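Local structure of betaine aldehyde dehydrogenase (Staphylococcus aureus subsp. aureus COL, 4QTO) at residues H30-Q35 and G39-S44; E43-N48 and K69-R74; H472-F475 and P479-G482. The protein catalyses the NAD-dependent oxidation of betaine aldehyde to glycine betaine, the step that yields this protective osmolyte. One frame throughout, in Å; residues are numbered along the deposited sequence.

Contact 1: H30-Q35 and G39-S44; sequences HLSQRQ and GEWVES
Gln35 and Val42 form the open-end rung of a small beta-hairpin, strands 35-37 and 40-42, as an antiparallel hydrogen-bonded pair. Gln35 N gives to Val42 O at 2.9 Å and Val42 N returns a bond to Gln35 O at 2.8 Å. Trp41 CA adds a CA-H...O contact to Gln35 O at 3.2 Å.

Side chains brace this rung. Ser32 CB lies over one face of the indole, 4.1 Å from the centroid of the six-membered ring of Trp41, a CH-pi contact. In the conformer described, Ser32 OG, anti to its own backbone N (chi1 176°), accepts from Arg34 N at 3.1 Å, an ST turn that places the hydroxyl beside the ring. Arg34 runs extended from CG to NE, bringing NH2 to Trp41 O at 3.2 Å. The oxygen lies in the guanidinium plane, but NH2 stands above the carbonyl plane, 39° out of it. Arg34 O is buried here without a partner. The Gln35 amide is held by Leu234 and probably Asp71, with a weak further bond to Glu43 O; Trp41 NE1 reaches Glu221. The arrangement is typical of a two-residue beta-hairpin, laid here against helix 211-223.

Contact 2: E43-N48 and K69-R74; sequences ESANKN and KEDAER
Asp71 points its carboxylate from the first turn of helix 69-85 at the bend after strand 40-42, where Ala45 receives it. The bond is nearly straight: Ala45 N gives to Asp71 OD2 at 3.0 Å with an N-H...O angle of 161°, and OD2 uses its syn lone pair, on the side of OD1. The second oxygen follows alongside, with Asp71 OD1 3.4 Å from Ala45 CB, so the methyl and the N-H of one residue meet the two oxygens of one carboxylate. Asp71 sets this up with CG beside its backbone N and anti to its carbonyl carbon (chi1 -71°).

OD2 is gripped by more than one donor, for Thr68 N also bonds to it and Gln35 NE2 probably does. OD1 is tied indirectly: a single water donates both to Asp71 OD1 and to Glu43 O, each at 2.7 Å, bridging the helix to the first residue after strand 40-42. Two or three donors on one oxygen, together with the helix start, would be expected to stabilise the negative charge of this buried group.

The receiving bend is a type I beta turn from Ser44 to Lys47, closed by Lys47 N to Ser44 O at 3.0 Å. An Asx turn overlaps it, with Asn48 N giving to Asn46 OD1 at 2.9 Å from above the amide plane. Ser44 OG has both Asn46 OD1 and Glu66 O as partners, and comes within 3.7 Å of Asp71 OD2. Across the base of the bend Lys47 NZ meets the syn lone pair of Glu43 OE1 in a salt bridge of 2.8 Å. On the helix, Ala72 is turned instead to Val240 and Val243 of helix 237-246.

Contact 3: H472-F475 and P479-G482; sequences HPYF and PWGG
Tyr474, in the conformer described, presents the edge of its ring to the face of the Trp480 six-membered ring in a T-shaped (edge-to-face) pair. The centroids are 5.7 Å apart and the planes stand at 73°. The nearest approach comes from lower on the tyrosine: Tyr474 CB is 3.8 Å from Trp480 CE3 and almost as close to CZ3, meeting the indole obliquely. With CG between its backbone N and its carbonyl carbon (chi1 48°), Tyr474 directs its phenol away from the indole face, and OH bonds to a bound triethylene glycol. Trp480, with CG anti to the backbone N (chi1 176°), extends its benzo end toward the tyrosine. Pro473 O lies 4.3 Å from Trp480 CZ3 and is itself bonded to Trp467 NE1.

The glycol, although probably from the crystallisation liquor, is consistent with a pocket bounded by the tyrosine, and Trp480 also touches Ser314, the neighbour of the modified Cys313. The indole packs on Thr465 and Trp467 of strand 465-468, bonds through NE1 to Glu279 of strand 275-279, and meets the Trp189 ring of helix 183-197 edge-to-face, while Pro473 and Phe475 turn to a second subunit.

Contacts 1 and 2 share Glu43 and Ser44, with centres 12 Å apart. They meet through Gln35 NE2 and Asp71 OD2, 3.2 Å apart in a probable hydrogen bond, and through Val42 CG2 packing on Arg74 NH2 at 3.9 Å. Together they illustrate how a short hairpin can be joined to a helix start through one carboxylate, Asp71, that meets both the hairpin and the loop after it. Contact 3 is separate, its centre 33 Å from that of contact 1 and 35 Å from that of contact 2, and nearer the chain centre, with Trp480 touching Ser314, next in sequence to the modified Cys313. Tyr474 lies about 3 Å from triethylene glycol, Trp41 of contact 1 about 3 Å from a separate di(hydroxyethyl)ether.

Contact 1: H30-Q35 and G39-S44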
loop_
_atom_site.group_PDB
_atom_site.type_symbol
_atom_site.label_atom_id
_atom_site.label_comp_id
_atom_site.label_asym_id
_atom_site.label_seq_id
_atom_site.Cartn_x
_atom_site.Cartn_y
_atom_site.Cartn_z
ATOM N N HIS A 30 3.333 44.952 13.065
ATOM C CA HIS A 30 3.873 43.935 13.968
ATOM C C HIS A 30 4.647 42.821 13.282
ATOM O O HIS A 30 5.183 41.954 13.951
ATOM C CB HIS A 30 2.749 43.303 14.781
ATOM C CG HIS A 30 1.966 44.294 15.580
ATOM N ND1 HIS A 30 2.451 44.858 16.739
ATOM C CD2 HIS A 30 0.736 44.827 15.388
ATOM C CE1 HIS A 30 1.558 45.702 17.226
ATOM N NE2 HIS A 30 0.510 45.706 16.420
ATOM N N LEU A 31 4.705 42.842 11.969
ATOM C CA LEU A 31 5.376 41.774 11.216
ATOM C C LEU A 31 6.903 41.912 11.242
ATOM O O LEU A 31 7.452 43.029 11.144
ATOM C CB LEU A 31 4.900 41.786 9.779
ATOM C CG LEU A 31 5.350 40.628 8.888
ATOM C CD1 LEU A 31 4.732 39.303 9.369
ATOM C CD2 LEU A 31 4.959 40.913 7.463
ATOM N N SER A 32 7.593 40.786 11.409
ATOM C CA SER A 32 9.051 40.787 11.396
ATOM C C SER A 32 9.588 41.220 10.042
ATOM O O SER A 32 8.957 41.005 9.009
ATOM C CB SER A 32 9.598 39.406 11.728
ATOM O OG SER A 32 11.014 39.386 11.633
ATOM N N GLN A 33 10.760 41.837 10.061
ATOM C CA GLN A 33 11.427 42.290 8.849
ATOM C C GLN A 33 12.665 41.454 8.567
ATOM O O GLN A 33 13.386 41.722 7.607
ATOM C CB GLN A 33 11.864 43.737 9.026
ATOM C CG GLN A 33 10.717 44.728 9.160
ATOM C CD GLN A 33 11.225 46.146 9.374
ATOM O OE1 GLN A 33 11.023 47.056 8.529
ATOM N NE2 GLN A 33 11.961 46.336 10.459
ATOM N N ARG A 34 12.904 40.455 9.408
ATOM C CA ARG A 34 14.135 39.684 9.387
ATOM C C ARG A 34 14.061 38.247 8.940
ATOM O O ARG A 34 13.002 37.689 8.739
ATOM C CB ARG A 34 14.693 39.700 10.830
ATOM C CG ARG A 34 15.128 41.083 11.314
ATOM C CD ARG A 34 15.728 40.961 12.687
ATOM N NE ARG A 34 16.332 42.209 13.103
ATOM C CZ ARG A 34 17.204 42.306 14.108
ATOM N NH1 ARG A 34 17.730 43.488 14.414
ATOM N NH2 ARG A 34 17.577 41.236 14.797
ATOM N N GLN A 35 15.250 37.704 8.702
ATOM C CA GLN A 35 15.415 36.292 8.373
ATOM C C GLN A 35 15.299 35.521 9.688
ATOM O O GLN A 35 15.390 36.113 10.782
ATOM C CB GLN A 35 16.812 36.073 7.788
ATOM C CG GLN A 35 17.057 36.897 6.547
ATOM C CD GLN A 35 18.390 36.616 5.899
ATOM O OE1 GLN A 35 18.434 35.956 4.859
ATOM N NE2 GLN A 35 19.474 37.086 6.512
ATOM N N GLY A 39 17.033 29.454 15.065
ATOM C CA GLY A 39 16.200 29.883 16.189
ATOM C C GLY A 39 16.186 31.369 16.521
ATOM O O GLY A 39 15.650 31.740 17.586
ATOM N N GLU A 40 16.769 32.213 15.678
ATOM C CA GLU A 40 16.838 33.637 15.950
ATOM C C GLU A 40 16.435 34.458 14.749
ATOM O O GLU A 40 16.791 34.101 13.604
ATOM C CB GLU A 40 18.279 34.039 16.314
ATOM C CG GLU A 40 18.825 33.323 17.546
ATOM C CD GLU A 40 18.078 33.649 18.840
ATOM O OE1 GLU A 40 17.430 34.726 18.919
ATOM O OE2 GLU A 40 18.192 32.844 19.813
ATOM N N TRP A 41 15.722 35.550 15.008
ATOM C CA TRP A 41 15.389 36.519 13.962
ATOM C C TRP A 41 16.620 37.410 13.774
ATOM O O TRP A 41 17.040 38.116 14.700
ATOM C CB TRP A 41 14.154 37.332 14.331
ATOM C CG TRP A 41 12.925 36.482 14.345
ATOM C CD1 TRP A 41 12.357 35.841 15.422
ATOM C CD2 TRP A 41 12.110 36.166 13.214
ATOM N NE1 TRP A 41 11.246 35.158 15.026
ATOM C CE2 TRP A 41 11.085 35.302 13.666
ATOM C CE3 TRP A 41 12.180 36.479 11.845
ATOM C CZ2 TRP A 41 10.093 34.779 12.789
ATOM C CZ3 TRP A 41 11.181 35.983 10.978
ATOM C CH2 TRP A 41 10.161 35.140 11.458
ATOM N N VAL A 42 17.195 37.381 12.574
ATOM C CA VAL A 42 18.415 38.087 12.288
ATOM C C VAL A 42 18.356 38.904 10.997
ATOM O O VAL A 42 17.683 38.545 10.026
ATOM C CB VAL A 42 19.617 37.133 12.190
ATOM C CG1 VAL A 42 19.852 36.438 13.519
ATOM C CG2 VAL A 42 19.426 36.084 11.103
ATOM N N GLU A 43 19.088 40.010 10.977
ATOM C CA GLU A 43 19.124 40.814 9.762
ATOM C C GLU A 43 20.126 40.170 8.781
ATOM O O GLU A 43 20.683 39.105 9.054
ATOM C CB GLU A 43 19.401 42.280 10.066
ATOM C CG GLU A 43 20.693 42.513 10.714
ATOM C CD GLU A 43 20.911 43.981 11.088
ATOM O OE1 GLU A 43 21.985 44.229 11.609
ATOM O OE2 GLU A 43 20.050 44.870 10.877
ATOM N N SER A 44 20.296 40.787 7.632
ATOM C CA SER A 44 21.301 40.337 6.701
ATOM C C SER A 44 22.662 40.616 7.285
ATOM O O SER A 44 22.881 41.658 7.955
ATOM C CB SER A 44 21.191 41.106 5.389
ATOM O OG SER A 44 22.249 40.709 4.534
#

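Contact 2: E43-N48 and K69-R74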
loop_
_atom_site.group_PDB
_atom_site.type_symbol
_atom_site.label_atom_id
_atom_site.label_comp_id
_atom_site.label_asym_id
_atom_site.label_seq_id
_atom_site.Cartn_x
_atom_site.Cartn_y
_atom_site.Cartn_z
ATOM N N GLU A 43 19.088 40.010 10.977
ATOM C CA GLU A 43 19.124 40.814 9.762
ATOM C C GLU A 43 20.126 40.170 8.781
ATOM O O GLU A 43 20.683 39.105 9.054
ATOM C CB GLU A 43 19.401 42.280 10.066
ATOM C CG GLU A 43 20.693 42.513 10.714
ATOM C CD GLU A 43 20.911 43.981 11.088
ATOM O OE1 GLU A 43 21.985 44.229 11.609
ATOM O OE2 GLU A 43 20.050 44.870 10.877
ATOM N N SER A 44 20.296 40.787 7.632
ATOM C CA SER A 44 21.301 40.337 6.701
ATOM C C SER A 44 22.662 40.616 7.285
ATOM O O SER A 44 22.881 41.658 7.955
ATOM C CB SER A 44 21.191 41.106 5.389
ATOM O OG SER A 44 22.249 40.709 4.534
ATOM N N ALA A 45 23.617 39.758 6.953
ATOM C CA ALA A 45 24.976 39.929 7.416
ATOM C C ALA A 45 25.573 41.265 6.984
ATOM O O ALA A 45 26.435 41.796 7.691
ATOM C CB ALA A 45 25.872 38.773 6.960
ATOM N N ASN A 46 25.134 41.810 5.848
ATOM C CA ASN A 46 25.645 43.094 5.359
ATOM C C ASN A 46 24.656 44.270 5.505
ATOM O O ASN A 46 24.882 45.350 4.945
ATOM C CB ASN A 46 26.070 42.977 3.890
ATOM C CG ASN A 46 24.906 42.653 2.955
ATOM O OD1 ASN A 46 23.735 42.685 3.353
ATOM N ND2 ASN A 46 25.219 42.344 1.698
ATOM N N LYS A 47 23.589 44.049 6.272
ATOM C CA LYS A 47 22.532 45.030 6.536
ATOM C C LYS A 47 21.777 45.489 5.280
ATOM O O LYS A 47 21.056 46.480 5.301
ATOM C CB LYS A 47 23.078 46.229 7.314
ATOM C CG LYS A 47 23.434 45.936 8.748
ATOM C CD LYS A 47 23.779 47.228 9.480
ATOM C CE LYS A 47 23.842 47.067 10.994
ATOM N NZ LYS A 47 22.503 46.965 11.636
ATOM N N ASN A 48 21.884 44.739 4.192
ATOM C CA ASN A 48 21.159 45.081 2.988
ATOM C C ASN A 48 19.670 44.792 3.204
ATOM O O ASN A 48 19.284 43.919 4.015
ATOM C CB ASN A 48 21.694 44.267 1.844
ATOM C CG ASN A 48 21.313 44.823 0.489
ATOM O OD1 ASN A 48 20.854 45.960 0.355
ATOM N ND2 ASN A 48 21.547 44.018 -0.537
ATOM N N LYS A 69 24.914 35.210 0.795
ATOM C CA LYS A 69 25.162 33.787 0.591
ATOM C C LYS A 69 25.748 33.164 1.858
ATOM O O LYS A 69 25.524 31.965 2.110
ATOM C CB LYS A 69 26.056 33.552 -0.628
ATOM C CG LYS A 69 27.473 33.985 -0.484
ATOM C CD LYS A 69 28.198 33.695 -1.811
ATOM C CE LYS A 69 29.695 33.966 -1.729
ATOM N NZ LYS A 69 30.014 35.376 -1.392
ATOM N N GLU A 70 26.424 33.950 2.695
ATOM C CA GLU A 70 26.950 33.446 3.956
ATOM C C GLU A 70 25.814 33.169 4.935
ATOM O O GLU A 70 25.901 32.252 5.746
ATOM C CB GLU A 70 27.986 34.370 4.572
ATOM C CG GLU A 70 29.306 34.435 3.791
ATOM C CD GLU A 70 29.225 35.224 2.496
ATOM O OE1 GLU A 70 28.408 36.171 2.381
ATOM O OE2 GLU A 70 30.021 34.920 1.582
ATOM N N ASP A 71 24.769 34.008 4.904
ATOM C CA ASP A 71 23.580 33.758 5.757
ATOM C C ASP A 71 22.941 32.402 5.328
ATOM O O ASP A 71 22.580 31.564 6.180
ATOM C CB ASP A 71 22.542 34.870 5.593
ATOM C CG ASP A 71 22.966 36.200 6.218
ATOM O OD1 ASP A 71 23.690 36.192 7.232
ATOM O OD2 ASP A 71 22.515 37.258 5.701
ATOM N N ALA A 72 22.819 32.166 4.020
ATOM C CA ALA A 72 22.205 30.935 3.522
ATOM C C ALA A 72 23.047 29.738 3.947
ATOM O O ALA A 72 22.515 28.716 4.373
ATOM C CB ALA A 72 22.050 30.955 1.999
ATOM N N GLU A 73 24.372 29.869 3.842
ATOM C CA GLU A 73 25.270 28.800 4.266
ATOM C C GLU A 73 25.109 28.524 5.768
ATOM O O GLU A 73 25.044 27.362 6.195
ATOM C CB GLU A 73 26.740 29.196 3.974
ATOM C CG GLU A 73 27.159 29.236 2.509
ATOM C CD GLU A 73 28.465 30.012 2.254
ATOM O OE1 GLU A 73 29.171 30.382 3.222
ATOM O OE2 GLU A 73 28.788 30.271 1.078
ATOM N N ARG A 74 25.026 29.577 6.576
ATOM C CA ARG A 74 24.854 29.404 8.019
ATOM C C ARG A 74 23.532 28.671 8.351
ATOM O O ARG A 74 23.494 27.795 9.235
ATOM C CB ARG A 74 24.930 30.758 8.769
ATOM C CG ARG A 74 25.075 30.571 10.264
ATOM C CD ARG A 74 25.448 31.863 10.989
ATOM N NE ARG A 74 24.377 32.847 11.061
ATOM C CZ ARG A 74 23.395 32.848 11.962
ATOM N NH1 ARG A 74 23.286 31.881 12.869
ATOM N NH2 ARG A 74 22.507 33.817 11.931
HETATM O O HOH W 1 22.784 37.459 9.432
#

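Contact 3: H472-F475 and P479-G482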
loop_
_atom_site.group_PDB
_atom_site.type_symbol
_atom_site.label_atom_id
_atom_site.label_comp_id
_atom_site.label_asym_id
_atom_site.label_seq_id
_atom_site.Cartn_x
_atom_site.Cartn_y
_atom_site.Cartn_z
ATOM N N HIS A 472 -9.119 23.748 -12.638
ATOM C CA HIS A 472 -8.385 24.242 -11.450
ATOM C C HIS A 472 -8.269 23.367 -10.193
ATOM O O HIS A 472 -7.324 23.565 -9.443
ATOM C CB HIS A 472 -8.778 25.656 -10.975
ATOM C CG HIS A 472 -8.319 26.785 -11.860
ATOM N ND1 HIS A 472 -6.988 27.021 -12.143
ATOM C CD2 HIS A 472 -9.018 27.773 -12.466
ATOM C CE1 HIS A 472 -6.885 28.112 -12.889
ATOM N NE2 HIS A 472 -8.099 28.580 -13.110
ATOM N N PRO A 473 -9.185 22.418 -9.966
ATOM C CA PRO A 473 -9.062 21.727 -8.672
ATOM C C PRO A 473 -7.769 21.007 -8.360
ATOM O O PRO A 473 -7.237 20.261 -9.169
ATOM C CB PRO A 473 -10.184 20.675 -8.738
ATOM C CG PRO A 473 -11.189 21.219 -9.641
ATOM C CD PRO A 473 -10.453 22.088 -10.640
ATOM N N TYR A 474 -7.258 21.255 -7.153
ATOM C CA TYR A 474 -6.101 20.531 -6.608
ATOM C C TYR A 474 -6.403 20.417 -5.111
ATOM O O TYR A 474 -7.196 21.213 -4.560
ATOM C CB TYR A 474 -4.752 21.213 -6.852
ATOM C CG TYR A 474 -4.694 22.692 -6.512
ATOM C CD1 TYR A 474 -4.710 23.157 -5.199
ATOM C CD2 TYR A 474 -4.649 23.634 -7.536
ATOM C CE1 TYR A 474 -4.702 24.522 -4.922
ATOM C CE2 TYR A 474 -4.621 24.990 -7.268
ATOM C CZ TYR A 474 -4.647 25.428 -5.963
ATOM O OH TYR A 474 -4.643 26.781 -5.692
ATOM N N PHE A 475 -5.834 19.408 -4.464
ATOM C CA PHE A 475 -6.054 19.227 -3.041
ATOM C C PHE A 475 -4.992 18.299 -2.458
ATOM O O PHE A 475 -4.389 17.488 -3.174
ATOM C CB PHE A 475 -7.492 18.740 -2.697
ATOM C CG PHE A 475 -8.036 17.693 -3.620
ATOM C CD1 PHE A 475 -7.614 16.386 -3.574
ATOM C CD2 PHE A 475 -9.016 18.021 -4.548
ATOM C CE1 PHE A 475 -8.123 15.434 -4.432
ATOM C CE2 PHE A 475 -9.523 17.071 -5.404
ATOM C CZ PHE A 475 -9.109 15.763 -5.335
ATOM N N PRO A 479 -1.602 13.801 -5.594
ATOM C CA PRO A 479 -0.329 14.366 -6.053
ATOM C C PRO A 479 -0.478 15.273 -7.247
ATOM O O PRO A 479 -1.353 15.058 -8.101
ATOM C CB PRO A 479 0.479 13.140 -6.434
ATOM C CG PRO A 479 -0.561 12.140 -6.859
ATOM C CD PRO A 479 -1.684 12.349 -5.843
ATOM N N TRP A 480 0.357 16.301 -7.266
ATOM C CA TRP A 480 0.371 17.347 -8.291
ATOM C C TRP A 480 1.783 17.515 -8.827
ATOM O O TRP A 480 2.738 17.620 -8.036
ATOM C CB TRP A 480 -0.055 18.639 -7.626
ATOM C CG TRP A 480 -0.005 19.860 -8.486
ATOM C CD1 TRP A 480 1.062 20.685 -8.699
ATOM C CD2 TRP A 480 -1.065 20.348 -9.317
ATOM N NE1 TRP A 480 0.725 21.662 -9.590
ATOM C CE2 TRP A 480 -0.580 21.489 -9.980
ATOM C CE3 TRP A 480 -2.388 19.941 -9.542
ATOM C CZ2 TRP A 480 -1.369 22.220 -10.868
ATOM C CZ3 TRP A 480 -3.172 20.665 -10.396
ATOM C CH2 TRP A 480 -2.661 21.805 -11.062
ATOM N N GLY A 481 1.933 17.557 -10.142
ATOM C CA GLY A 481 3.252 17.742 -10.728
ATOM C C GLY A 481 3.246 17.498 -12.209
ATOM O O GLY A 481 2.219 17.129 -12.782
ATOM N N GLY A 482 4.396 17.683 -12.834
ATOM C CA GLY A 482 4.379 17.631 -14.271
ATOM C C GLY A 482 5.159 16.595 -15.000
ATOM O O GLY A 482 6.181 16.113 -14.499
#